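Local coordinates for cobalamin biosynthesis protein CobN (Mycobacterium tuberculosis, PDB 7C6O) that serves as the large, catalytic subunit of cobaltochelatase, the enzyme that inserts cobalt into the corrin ring during cobalamin biosynthesis, at residues 343-348 against 576-581; 560-565 against 598-603; 569-574 against 602-607. All blocks are in the same frame, centred on the assembly; numbering follows the deposited sequence.

Interaction 1: residues 343-348 against 576-581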
ATOM      1  N   PRO A 343      22.842 -15.097 -10.089  1.00 18.23           N
ATOM      2  CA  PRO A 343      22.811 -16.337  -9.292  1.00 18.27           C
ATOM      3  C   PRO A 343      22.470 -16.114  -7.828  1.00 17.23           C
ATOM      4  O   PRO A 343      21.788 -16.950  -7.221  1.00 18.63           O
ATOM      5  CB  PRO A 343      24.231 -16.896  -9.465  1.00 20.69           C
ATOM      6  CG  PRO A 343      24.743 -16.266 -10.723  1.00 24.05           C
ATOM      7  CD  PRO A 343      24.136 -14.899 -10.763  1.00 19.65           C
ATOM      8  N   GLU A 344      22.930 -15.010  -7.240  1.00 16.52           N
ATOM      9  CA  GLU A 344      22.611 -14.742  -5.841  1.00 16.55           C
ATOM     10  C   GLU A 344      21.118 -14.490  -5.658  1.00 13.52           C
ATOM     11  O   GLU A 344      20.506 -15.015  -4.720  1.00 15.82           O
ATOM     12  CB  GLU A 344      23.437 -13.559  -5.333  1.00 18.65           C
ATOM     13  CG  GLU A 344      23.328 -13.314  -3.834  1.00 18.74           C
ATOM     14  CD  GLU A 344      22.095 -12.512  -3.458  1.00 18.85           C
ATOM     15  OE1 GLU A 344      21.638 -11.695  -4.289  1.00 19.14           O
ATOM     16  OE2 GLU A 344      21.579 -12.703  -2.337  1.00 20.41           O
ATOM     17  N   ARG A 345      20.512 -13.696  -6.545  1.00 14.08           N
ATOM     18  CA  ARG A 345      19.071 -13.482  -6.468  1.00 12.72           C
ATOM     19  C   ARG A 345      18.295 -14.744  -6.822  1.00 17.24           C
ATOM     20  O   ARG A 345      17.188 -14.951  -6.311  1.00 15.74           O
ATOM     21  CB  ARG A 345      18.657 -12.325  -7.375  1.00 12.56           C
ATOM     22  CG  ARG A 345      19.124 -10.944  -6.910  1.00 15.12           C
ATOM     23  CD  ARG A 345      18.366 -10.466  -5.667  1.00 13.22           C
ATOM     24  NE  ARG A 345      18.955 -10.963  -4.425  1.00 13.00           N
ATOM     25  CZ  ARG A 345      18.424 -10.782  -3.219  1.00 16.14           C
ATOM     26  NH1 ARG A 345      17.283 -10.117  -3.086  1.00 12.91           N
ATOM     27  NH2 ARG A 345      19.030 -11.269  -2.144  1.00 15.28           N
ATOM     28  N   CYS A 346      18.849 -15.591  -7.695  1.00 16.94           N
ATOM     29  CA  CYS A 346      18.243 -16.895  -7.941  1.00 15.69           C
ATOM     30  C   CYS A 346      18.145 -17.697  -6.652  1.00 15.50           C
ATOM     31  O   CYS A 346      17.147 -18.388  -6.414  1.00 15.87           O
ATOM     32  CB  CYS A 346      19.048 -17.670  -8.985  1.00 16.08           C
ATOM     33  SG  CYS A 346      18.791 -17.138 -10.690  1.00 18.16           S
ATOM     34  N   ALA A 347      19.171 -17.609  -5.803  1.00 16.46           N
ATOM     35  CA  ALA A 347      19.154 -18.328  -4.534  1.00 18.75           C
ATOM     36  C   ALA A 347      18.058 -17.805  -3.613  1.00 19.62           C
ATOM     37  O   ALA A 347      17.423 -18.585  -2.893  1.00 18.29           O
ATOM     38  CB  ALA A 347      20.522 -18.225  -3.858  1.00 17.18           C
ATOM     39  N   ARG A 348      17.822 -16.492  -3.621  1.00 18.72           N
ATOM     40  CA  ARG A 348      16.759 -15.931  -2.792  1.00 17.35           C
ATOM     41  C   ARG A 348      15.389 -16.392  -3.273  1.00 16.97           C
ATOM     42  O   ARG A 348      14.539 -16.784  -2.466  1.00 16.70           O
ATOM     43  CB  ARG A 348      16.845 -14.404  -2.784  1.00 15.55           C
ATOM     44  CG  ARG A 348      15.677 -13.721  -2.082  1.00 16.41           C
ATOM     45  CD  ARG A 348      15.728 -13.896  -0.565  1.00 17.20           C
ATOM     46  NE  ARG A 348      16.833 -13.155   0.040  1.00 14.78           N
ATOM     47  CZ  ARG A 348      17.881 -13.716   0.637  1.00 17.84           C
ATOM     48  NH1 ARG A 348      17.972 -15.036   0.728  1.00 15.28           N
ATOM     49  NH2 ARG A 348      18.837 -12.954   1.153  1.00 15.27           N
ATOM     50  N   GLY A 576      18.165  -3.522   3.238  1.00 18.98           N
ATOM     51  CA  GLY A 576      17.923  -3.836   4.627  1.00 16.59           C
ATOM     52  C   GLY A 576      16.898  -4.927   4.877  1.00 13.54           C
ATOM     53  O   GLY A 576      17.164  -5.889   5.604  1.00 15.53           O
ATOM     54  N   PRO A 577      15.698  -4.794   4.300  1.00 14.69           N
ATOM     55  CA  PRO A 577      14.687  -5.845   4.500  1.00 16.02           C
ATOM     56  C   PRO A 577      15.135  -7.214   4.032  1.00 17.14           C
ATOM     57  O   PRO A 577      14.729  -8.223   4.623  1.00 16.63           O
ATOM     58  CB  PRO A 577      13.490  -5.337   3.684  1.00 15.27           C
ATOM     59  CG  PRO A 577      13.662  -3.862   3.654  1.00 16.89           C
ATOM     60  CD  PRO A 577      15.142  -3.633   3.582  1.00 14.97           C
ATOM     61  N   ASP A 578      15.973  -7.282   2.994  1.00 13.54           N
ATOM     62  CA  ASP A 578      16.399  -8.577   2.475  1.00 14.43           C
ATOM     63  C   ASP A 578      17.436  -9.224   3.384  1.00 14.53           C
ATOM     64  O   ASP A 578      17.378 -10.432   3.647  1.00 14.56           O
ATOM     65  CB  ASP A 578      16.947  -8.415   1.058  1.00 14.87           C
ATOM     66  CG  ASP A 578      17.343  -9.738   0.429  1.00 15.34           C
ATOM     67  OD1 ASP A 578      16.486 -10.364  -0.232  1.00 16.98           O
ATOM     68  OD2 ASP A 578      18.510 -10.149   0.593  1.00 15.05           O
ATOM     69  N   ALA A 579      18.396  -8.434   3.873  1.00 14.61           N
ATOM     70  CA  ALA A 579      19.406  -8.970   4.778  1.00 15.94           C
ATOM     71  C   ALA A 579      18.780  -9.462   6.078  1.00 16.44           C
ATOM     72  O   ALA A 579      19.196 -10.488   6.629  1.00 14.51           O
ATOM     73  CB  ALA A 579      20.467  -7.909   5.065  1.00 16.77           C
ATOM     74  N   ALA A 580      17.773  -8.747   6.579  1.00 14.83           N
ATOM     75  CA  ALA A 580      17.153  -9.132   7.842  1.00 14.69           C
ATOM     76  C   ALA A 580      16.276 -10.369   7.677  1.00 15.43           C
ATOM     77  O   ALA A 580      16.408 -11.340   8.433  1.00 15.02           O
ATOM     78  CB  ALA A 580      16.339  -7.965   8.404  1.00 10.23           C
ATOM     79  N   LEU A 581      15.381 -10.361   6.686  1.00 13.24           N
ATOM     80  CA  LEU A 581      14.354 -11.395   6.592  1.00 16.40           C
ATOM     81  C   LEU A 581      14.825 -12.644   5.853  1.00 17.62           C
ATOM     82  O   LEU A 581      14.431 -13.758   6.217  1.00 17.99           O
ATOM     83  CB  LEU A 581      13.104 -10.831   5.911  1.00 14.99           C
ATOM     84  CG  LEU A 581      11.852 -11.709   5.949  1.00 15.66           C
ATOM     85  CD1 LEU A 581      11.502 -12.079   7.387  1.00 17.37           C
ATOM     86  CD2 LEU A 581      10.684 -10.994   5.285  1.00 14.84           C
TER
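Arg345 and Arg348, three residues apart in the first turns of helix 343-361, reach across to a single carboxylate, that of Asp578 on helix 576-581, and each takes hold of it with two nitrogens. Arg345 comes end-on: NH1 bonds OD1 and NH2 bonds OD2 of Asp578, both at 3.0 Å, with the guanidinium plane turned 62° from the carboxylate. Arg348 works side-on, with NE 2.8 Å from Asp578 OD1 in a nearly straight bond (170°) and NH2 2.9 Å from OD2 of the same aspartate. The two arginines approach opposite faces of the carboxylate, so each oxygen accepts two N-H groups and the acid is held between them. A chi1 of -177° swings Asp578 CG away from its own backbone N and extends the carboxylate off the helix to where both guanidinium groups meet it.

A second carboxylate belongs to the same network. Glu344 meets the other edge of the Arg345 guanidinium, its OE1 2.8 Å from Arg345 NE and its OE2 2.9 Å from Arg345 NH2, the latter bond straight and in the guanidinium plane. With acids at two edges and Arg348 CB over one face, Arg345 has little room to turn. Its NH1 also bonds the backbone O of Met571, while Arg348 NH1 forms a salt bridge with Asp583.

Two arginines sharing one aspartate largely out of solvent should favour its charged form. This four-residue salt-bridge network joins the start of helix 343-361 to the short helix 576-581, which precedes strand 586-591 of the mixed sheet.

Interaction 2: residues 560-565 against 598-603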
ATOM      1  N   ASN A 560       8.394  -2.479  11.281  1.00 18.77           N
ATOM      2  CA  ASN A 560       9.351  -1.604  10.619  1.00 16.68           C
ATOM      3  C   ASN A 560      10.242  -2.308   9.605  1.00 15.65           C
ATOM      4  O   ASN A 560      10.949  -1.624   8.857  1.00 15.26           O
ATOM      5  CB  ASN A 560      10.237  -0.884  11.653  1.00 18.41           C
ATOM      6  CG  ASN A 560      11.017  -1.841  12.551  1.00 20.25           C
ATOM      7  OD1 ASN A 560      11.295  -2.986  12.191  1.00 20.52           O
ATOM      8  ND2 ASN A 560      11.385  -1.359  13.735  1.00 20.79           N
ATOM      9  N   LEU A 561      10.236  -3.642   9.552  0.57 13.39           N
ATOM     10  CA  LEU A 561      11.150  -4.340   8.649  0.57 12.07           C
ATOM     11  C   LEU A 561      10.894  -3.954   7.196  0.57 12.37           C
ATOM     12  O   LEU A 561      11.832  -3.650   6.449  0.57 12.57           O
ATOM     13  CB  LEU A 561      11.031  -5.854   8.834  0.57 13.21           C
ATOM     14  CG  LEU A 561      12.026  -6.684   8.014  0.57 13.77           C
ATOM     15  CD1 LEU A 561      12.536  -7.870   8.816  0.57 13.83           C
ATOM     16  CD2 LEU A 561      11.412  -7.160   6.701  0.57 13.56           C
ATOM     17  N   GLU A 562       9.627  -3.961   6.777  1.00 13.99           N
ATOM     18  CA  GLU A 562       9.311  -3.618   5.395  1.00 15.49           C
ATOM     19  C   GLU A 562       9.473  -2.132   5.101  1.00 14.63           C
ATOM     20  O   GLU A 562       9.213  -1.714   3.967  1.00 15.12           O
ATOM     21  CB  GLU A 562       7.889  -4.074   5.046  1.00 14.61           C
ATOM     22  CG  GLU A 562       6.766  -3.370   5.808  1.00 13.76           C
ATOM     23  CD  GLU A 562       6.422  -4.035   7.137  1.00 18.12           C
ATOM     24  OE1 GLU A 562       7.315  -4.645   7.762  1.00 15.88           O
ATOM     25  OE2 GLU A 562       5.247  -3.947   7.555  1.00 18.59           O
ATOM     26  N   TRP A 563       9.907  -1.333   6.077  1.00 13.64           N
ATOM     27  CA  TRP A 563      10.147   0.089   5.876  1.00 13.07           C
ATOM     28  C   TRP A 563      11.615   0.459   6.040  1.00 14.07           C
ATOM     29  O   TRP A 563      11.942   1.651   6.077  1.00 14.06           O
ATOM     30  CB  TRP A 563       9.278   0.910   6.833  1.00 12.61           C
ATOM     31  CG  TRP A 563       7.818   0.673   6.609  1.00 15.79           C
ATOM     32  CD1 TRP A 563       7.021  -0.223   7.264  1.00 16.70           C
ATOM     33  CD2 TRP A 563       6.985   1.318   5.638  1.00 16.05           C
ATOM     34  NE1 TRP A 563       5.739  -0.165   6.767  1.00 15.35           N
ATOM     35  CE2 TRP A 563       5.692   0.772   5.768  1.00 14.33           C
ATOM     36  CE3 TRP A 563       7.206   2.307   4.674  1.00 17.14           C
ATOM     37  CZ2 TRP A 563       4.623   1.183   4.972  1.00 15.22           C
ATOM     38  CZ3 TRP A 563       6.143   2.715   3.884  1.00 20.19           C
ATOM     39  CH2 TRP A 563       4.868   2.152   4.039  1.00 19.16           C
ATOM     40  N   LEU A 564      12.505  -0.527   6.134  1.00 12.55           N
ATOM     41  CA  LEU A 564      13.927  -0.259   6.237  1.00 12.64           C
ATOM     42  C   LEU A 564      14.456   0.305   4.919  1.00 15.89           C
ATOM     43  O   LEU A 564      13.878   0.070   3.854  1.00 15.17           O
ATOM     44  CB  LEU A 564      14.685  -1.533   6.602  1.00 16.55           C
ATOM     45  CG  LEU A 564      14.448  -2.124   7.993  1.00 16.32           C
ATOM     46  CD1 LEU A 564      15.251  -3.405   8.155  1.00 18.35           C
ATOM     47  CD2 LEU A 564      14.807  -1.119   9.078  1.00 17.55           C
ATOM     48  N   PRO A 565      15.552   1.065   4.969  1.00 17.80           N
ATOM     49  CA  PRO A 565      16.105   1.630   3.734  1.00 15.17           C
ATOM     50  C   PRO A 565      16.494   0.547   2.739  1.00 14.44           C
ATOM     51  O   PRO A 565      16.947  -0.541   3.104  1.00 13.64           O
ATOM     52  CB  PRO A 565      17.333   2.414   4.218  1.00 16.41           C
ATOM     53  CG  PRO A 565      17.020   2.749   5.635  1.00 18.57           C
ATOM     54  CD  PRO A 565      16.249   1.568   6.165  1.00 17.81           C
ATOM     55  N   GLY A 598      -0.203  -2.471   4.013  1.00 12.04           N
ATOM     56  CA  GLY A 598      -0.138  -3.904   3.767  1.00 12.87           C
ATOM     57  C   GLY A 598       0.606  -4.230   2.488  1.00 14.18           C
ATOM     58  O   GLY A 598       1.367  -5.200   2.429  1.00 12.59           O
ATOM     59  N   THR A 599       0.402  -3.415   1.452  1.00 11.80           N
ATOM     60  CA  THR A 599       1.071  -3.633   0.175  1.00 12.13           C
ATOM     61  C   THR A 599       2.584  -3.508   0.311  1.00 12.43           C
ATOM     62  O   THR A 599       3.338  -4.241  -0.343  1.00 12.06           O
ATOM     63  CB  THR A 599       0.528  -2.639  -0.854  1.00 11.63           C
ATOM     64  OG1 THR A 599      -0.870  -2.883  -1.054  1.00 14.01           O
ATOM     65  CG2 THR A 599       1.249  -2.774  -2.174  1.00 12.77           C
ATOM     66  N   GLN A 600       3.051  -2.595   1.167  1.00 10.72           N
ATOM     67  CA  GLN A 600       4.490  -2.435   1.347  1.00 12.54           C
ATOM     68  C   GLN A 600       5.113  -3.701   1.920  1.00 12.36           C
ATOM     69  O   GLN A 600       6.218  -4.093   1.526  1.00 11.28           O
ATOM     70  CB  GLN A 600       4.787  -1.232   2.246  1.00 12.26           C
ATOM     71  CG  GLN A 600       6.257  -0.796   2.246  1.00 14.17           C
ATOM     72  CD  GLN A 600       6.696  -0.165   0.927  1.00 15.89           C
ATOM     73  OE1 GLN A 600       6.512  -0.737  -0.148  1.00 19.73           O
ATOM     74  NE2 GLN A 600       7.286   1.020   1.010  1.00 17.07           N
ATOM     75  N   ALA A 601       4.413  -4.361   2.844  1.00 12.06           N
ATOM     76  CA  ALA A 601       4.899  -5.635   3.360  1.00 12.63           C
ATOM     77  C   ALA A 601       4.882  -6.709   2.279  1.00 13.31           C
ATOM     78  O   ALA A 601       5.795  -7.539   2.209  1.00 12.08           O
ATOM     79  CB  ALA A 601       4.063  -6.065   4.565  1.00 14.20           C
ATOM     80  N   LYS A 602       3.851  -6.706   1.425  1.00 12.33           N
ATOM     81  CA  LYS A 602       3.786  -7.673   0.330  1.00 11.07           C
ATOM     82  C   LYS A 602       4.983  -7.546  -0.600  1.00 13.16           C
ATOM     83  O   LYS A 602       5.513  -8.551  -1.086  1.00 14.28           O
ATOM     84  CB  LYS A 602       2.496  -7.486  -0.473  1.00 11.27           C
ATOM     85  CG  LYS A 602       1.208  -7.817   0.264  1.00 11.42           C
ATOM     86  CD  LYS A 602      -0.008  -7.354  -0.539  1.00 13.43           C
ATOM     87  CE  LYS A 602      -0.231  -8.196  -1.790  1.00 13.20           C
ATOM     88  NZ  LYS A 602      -0.814  -9.532  -1.470  1.00 16.20           N
ATOM     89  N   ARG A 603       5.421  -6.315  -0.863  1.00 12.66           N
ATOM     90  CA  ARG A 603       6.388  -6.054  -1.921  1.00 13.28           C
ATOM     91  C   ARG A 603       7.826  -5.956  -1.436  1.00 13.53           C
ATOM     92  O   ARG A 603       8.739  -6.313  -2.189  1.00 14.80           O
ATOM     93  CB  ARG A 603       6.013  -4.768  -2.664  1.00  9.72           C
ATOM     94  CG  ARG A 603       4.630  -4.837  -3.285  1.00 13.35           C
ATOM     95  CD  ARG A 603       4.260  -3.570  -4.039  1.00 10.16           C
ATOM     96  NE  ARG A 603       2.947  -3.716  -4.661  1.00 10.52           N
ATOM     97  CZ  ARG A 603       2.344  -2.779  -5.386  1.00 13.27           C
ATOM     98  NH1 ARG A 603       2.931  -1.607  -5.596  1.00 11.56           N
ATOM     99  NH2 ARG A 603       1.146  -3.018  -5.900  1.00 13.21           N
TER
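Gln600, on helix 595-604, lays its aliphatic part over the indole of Trp563, in the 3-10 segment 561-563. CG of Gln600 stands 3.6 Å from the centroid of the six-membered ring and only 8° off the ring normal, a CH-pi contact made over the face. CB of Gln600 lies beside it, 3.6 Å from Trp563 CZ2, so two successive methylenes cover the benzo half of the indole. With CG anti to the backbone N (chi1 -167°), the glutamine leaves its helix toward the ring, and a bend at chi2 brings the amide round to the rim, where NE2 is 3.5 Å from Trp563 CZ3. The amide plane is inclined 62° to the ring, and NE2 gives its hydrogen bond elsewhere, to Asp946. The same Gln600 CG also packs 3.5 Å from the backbone O of Glu562.

Glu562, the residue before Trp563, packs on the next helix residue, Ala601. Its CG sits between the backbone N and the carbonyl carbon, and the chain then runs over the alanine, with CB 3.8 Å from Ala601 CA and the carboxylate oxygen OE2 3.9 Å from Ala601 CB. Here the acid presents its hydrocarbon part and the flank of its carboxylate, while OE2 is bonded to the Tyr588 hydroxyl. No hydrogen bond links the two segments; the contact rests on van der Waals packing and the CH-pi interaction, with the polar ends directed to third parties.

Helix 942-947 completes the surroundings, Phe943 touching both Trp563 and Gln600. Tyr588 belongs to strand 586-591. The loop after strand 551-555 thus lies against helix 595-604 on one hand and packs on helices 576-581 and 530-539 through Leu564.

Interaction 3: residues 569-574 against 602-607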
ATOM      1  N   LEU A 569      11.220  -1.488  -4.585  1.00 14.65           N
ATOM      2  CA  LEU A 569      10.815  -2.887  -4.618  1.00 17.15           C
ATOM      3  C   LEU A 569      11.778  -3.600  -5.561  1.00 16.92           C
ATOM      4  O   LEU A 569      12.642  -2.973  -6.181  1.00 17.68           O
ATOM      5  CB  LEU A 569       9.350  -3.057  -5.037  1.00 19.53           C
ATOM      6  CG  LEU A 569       8.913  -2.835  -6.487  1.00 19.63           C
ATOM      7  CD1 LEU A 569       7.460  -3.260  -6.660  1.00 18.34           C
ATOM      8  CD2 LEU A 569       9.093  -1.390  -6.908  1.00 19.70           C
ATOM      9  N   GLY A 570      11.628  -4.915  -5.664  1.00 13.24           N
ATOM     10  CA  GLY A 570      12.648  -5.707  -6.324  1.00 15.53           C
ATOM     11  C   GLY A 570      13.912  -5.742  -5.486  1.00 16.81           C
ATOM     12  O   GLY A 570      14.974  -5.288  -5.926  1.00 14.13           O
ATOM     13  N   MET A 571      13.801  -6.285  -4.273  1.00 13.41           N
ATOM     14  CA  MET A 571      14.853  -6.139  -3.275  1.00 14.15           C
ATOM     15  C   MET A 571      16.153  -6.788  -3.739  1.00 15.06           C
ATOM     16  O   MET A 571      16.156  -7.816  -4.423  1.00 13.24           O
ATOM     17  CB  MET A 571      14.413  -6.747  -1.943  1.00 13.65           C
ATOM     18  CG  MET A 571      13.001  -6.356  -1.506  1.00 13.68           C
ATOM     19  SD  MET A 571      12.642  -4.591  -1.650  1.00 16.61           S
ATOM     20  CE  MET A 571      13.737  -3.901  -0.415  1.00 16.91           C
ATOM     21  N   SER A 572      17.265  -6.165  -3.358  1.00 15.36           N
ATOM     22  CA  SER A 572      18.608  -6.651  -3.641  1.00 16.54           C
ATOM     23  C   SER A 572      19.235  -7.217  -2.375  1.00 15.76           C
ATOM     24  O   SER A 572      18.678  -7.123  -1.275  1.00 15.24           O
ATOM     25  CB  SER A 572      19.494  -5.530  -4.199  1.00 15.99           C
ATOM     26  OG  SER A 572      19.851  -4.609  -3.182  1.00 16.14           O
ATOM     27  N   ALA A 573      20.425  -7.798  -2.541  1.00 15.10           N
ATOM     28  CA  ALA A 573      21.156  -8.329  -1.398  1.00 15.96           C
ATOM     29  C   ALA A 573      21.664  -7.229  -0.474  1.00 15.51           C
ATOM     30  O   ALA A 573      21.982  -7.508   0.688  1.00 13.98           O
ATOM     31  CB  ALA A 573      22.326  -9.193  -1.877  1.00 14.58           C
ATOM     32  N   SER A 574      21.748  -5.989  -0.951  1.00 12.88           N
ATOM     33  CA  SER A 574      22.193  -4.891  -0.107  1.00 14.08           C
ATOM     34  C   SER A 574      21.036  -4.136   0.532  1.00 14.54           C
ATOM     35  O   SER A 574      21.271  -3.141   1.224  1.00 16.86           O
ATOM     36  CB  SER A 574      23.073  -3.925  -0.908  1.00 18.64           C
ATOM     37  OG  SER A 574      22.324  -3.249  -1.898  1.00 19.64           O
ATOM     38  N   LYS A 602       3.851  -6.706   1.425  1.00 12.33           N
ATOM     39  CA  LYS A 602       3.786  -7.673   0.330  1.00 11.07           C
ATOM     40  C   LYS A 602       4.983  -7.546  -0.600  1.00 13.16           C
ATOM     41  O   LYS A 602       5.513  -8.551  -1.086  1.00 14.28           O
ATOM     42  CB  LYS A 602       2.496  -7.486  -0.473  1.00 11.27           C
ATOM     43  CG  LYS A 602       1.208  -7.817   0.264  1.00 11.42           C
ATOM     44  CD  LYS A 602      -0.008  -7.354  -0.539  1.00 13.43           C
ATOM     45  CE  LYS A 602      -0.231  -8.196  -1.790  1.00 13.20           C
ATOM     46  NZ  LYS A 602      -0.814  -9.532  -1.470  1.00 16.20           N
ATOM     47  N   ARG A 603       5.421  -6.315  -0.863  1.00 12.66           N
ATOM     48  CA  ARG A 603       6.388  -6.054  -1.921  1.00 13.28           C
ATOM     49  C   ARG A 603       7.826  -5.956  -1.436  1.00 13.53           C
ATOM     50  O   ARG A 603       8.739  -6.313  -2.189  1.00 14.80           O
ATOM     51  CB  ARG A 603       6.013  -4.768  -2.664  1.00  9.72           C
ATOM     52  CG  ARG A 603       4.630  -4.837  -3.285  1.00 13.35           C
ATOM     53  CD  ARG A 603       4.260  -3.570  -4.039  1.00 10.16           C
ATOM     54  NE  ARG A 603       2.947  -3.716  -4.661  1.00 10.52           N
ATOM     55  CZ  ARG A 603       2.344  -2.779  -5.386  1.00 13.27           C
ATOM     56  NH1 ARG A 603       2.931  -1.607  -5.596  1.00 11.56           N
ATOM     57  NH2 ARG A 603       1.146  -3.018  -5.900  1.00 13.21           N
ATOM     58  N   ARG A 604       8.064  -5.491  -0.210  1.00 12.88           N
ATOM     59  CA  ARG A 604       9.427  -5.369   0.293  1.00 12.89           C
ATOM     60  C   ARG A 604       9.795  -6.464   1.289  1.00 14.41           C
ATOM     61  O   ARG A 604      10.957  -6.539   1.703  1.00 14.90           O
ATOM     62  CB  ARG A 604       9.642  -3.984   0.921  1.00 11.80           C
ATOM     63  CG  ARG A 604       9.340  -2.836  -0.042  1.00 13.73           C
ATOM     64  CD  ARG A 604       9.722  -1.469   0.513  1.00 13.25           C
ATOM     65  NE  ARG A 604      11.137  -1.141   0.317  1.00 13.13           N
ATOM     66  CZ  ARG A 604      11.998  -0.932   1.307  1.00 11.22           C
ATOM     67  NH1 ARG A 604      11.591  -1.011   2.567  1.00 10.55           N
ATOM     68  NH2 ARG A 604      13.263  -0.632   1.038  1.00 12.89           N
ATOM     69  N   ALA A 605       8.849  -7.331   1.664  1.00 11.84           N
ATOM     70  CA  ALA A 605       9.146  -8.415   2.593  1.00 13.61           C
ATOM     71  C   ALA A 605       8.376  -9.686   2.241  1.00 16.12           C
ATOM     72  O   ALA A 605       8.086 -10.501   3.125  1.00 14.76           O
ATOM     73  CB  ALA A 605       8.846  -7.997   4.037  1.00 12.45           C
ATOM     74  N   HIS A 606       8.053  -9.865   0.953  1.00 13.45           N
ATOM     75  CA  HIS A 606       7.313 -11.003   0.402  1.00 14.20           C
ATOM     76  C   HIS A 606       6.210 -11.523   1.320  1.00 11.38           C
ATOM     77  O   HIS A 606       5.997 -12.736   1.416  1.00 15.44           O
ATOM     78  CB  HIS A 606       8.270 -12.149   0.040  1.00 13.83           C
ATOM     79  CG  HIS A 606       9.123 -12.626   1.176  1.00 14.90           C
ATOM     80  ND1 HIS A 606      10.417 -12.191   1.366  1.00 14.73           N
ATOM     81  CD2 HIS A 606       8.875 -13.516   2.167  1.00 12.32           C
ATOM     82  CE1 HIS A 606      10.926 -12.785   2.431  1.00 14.56           C
ATOM     83  NE2 HIS A 606      10.011 -13.591   2.936  1.00 14.78           N
ATOM     84  N   ALA A 607       5.486 -10.619   1.972  1.00 12.47           N
ATOM     85  CA  ALA A 607       4.520 -11.032   2.979  1.00 13.10           C
ATOM     86  C   ALA A 607       3.301 -11.690   2.344  1.00 15.83           C
ATOM     87  O   ALA A 607       2.864 -11.314   1.252  1.00 13.58           O
ATOM     88  CB  ALA A 607       4.077  -9.832   3.816  1.00 14.99           C
TER
HETATM   89  O   HOH W   1      10.815  -7.093  -4.041  1.00 15.26           O
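Met571 sets off with CG beside its backbone N (chi1 -46°), then bends at chi2 and again at chi3, which curls its side chain back so that the terminal methyl comes over a face of the Arg604 guanidinium. CE of Met571 stands 3.6 Å from Arg604 NH2 and 3.8 Å from Arg604 CZ. Arg604, for its part, stays extended until chi3 (84°), where the chain turns and the two side chains cross at about a right angle. The sulfur sits nearer the helix, with Met571 SD 3.8 Å from Arg604 CA, and Met571 CG packs against the backbone O of the same arginine.

Leu569 meets Arg603 in a lighter contact: the two side chains run side by side in the same direction, with Leu569 CD1 4.1 Å from Arg603 CD. The arginine therefore offers the leucine a methylene, and its NE goes on to a salt bridge with Glu316. Val312 of helix 305-313 touches both Leu569 and Arg603.

One water joins the backbones. It accepts a hydrogen bond from Met571 N at 3.1 Å and gives one to Arg603 O at 2.9 Å, linking the loop to a carbonyl in the last turn of helix 595-604.

All four touching side chains are buried, so the charge on Arg604 has to be met within the protein. Carbonyl oxygens do much of this: NH1 bonds those of Glu562 and Leu564, NH2 that of Lys567, and NE weakly that of Thr568. The loop thus wraps the guanidinium with its own backbone, fixing the rotation of the group. These carbonyl dipoles probably offset the cost of burying the charge, while Met571 CE supplies a nonpolar cover on one face.

In the fold
Interactions 2 and 3 both use helix 595-604, sharing Lys602 and Arg603, and their centres lie about 8 Å apart. Arg604 of interaction 3 connects them, its NH1 2.8 Å from both Glu562 O and Leu564 O in the 560-565 segment. Interaction 1 is also about 8 Å from interaction 3, centre to centre, and the two meet where Arg345 NH1 lies 2.9 Å from Met571 O. Interaction 1 lies about 15 Å, centre to centre, from interaction 2, which it touches through Gly576 N and Pro565 O, 3.2 Å apart. One continuous run, 560-581, thus supplies a segment to all three. The sodium ion, at Asp125 and Ser127, belongs to a different part of the chain.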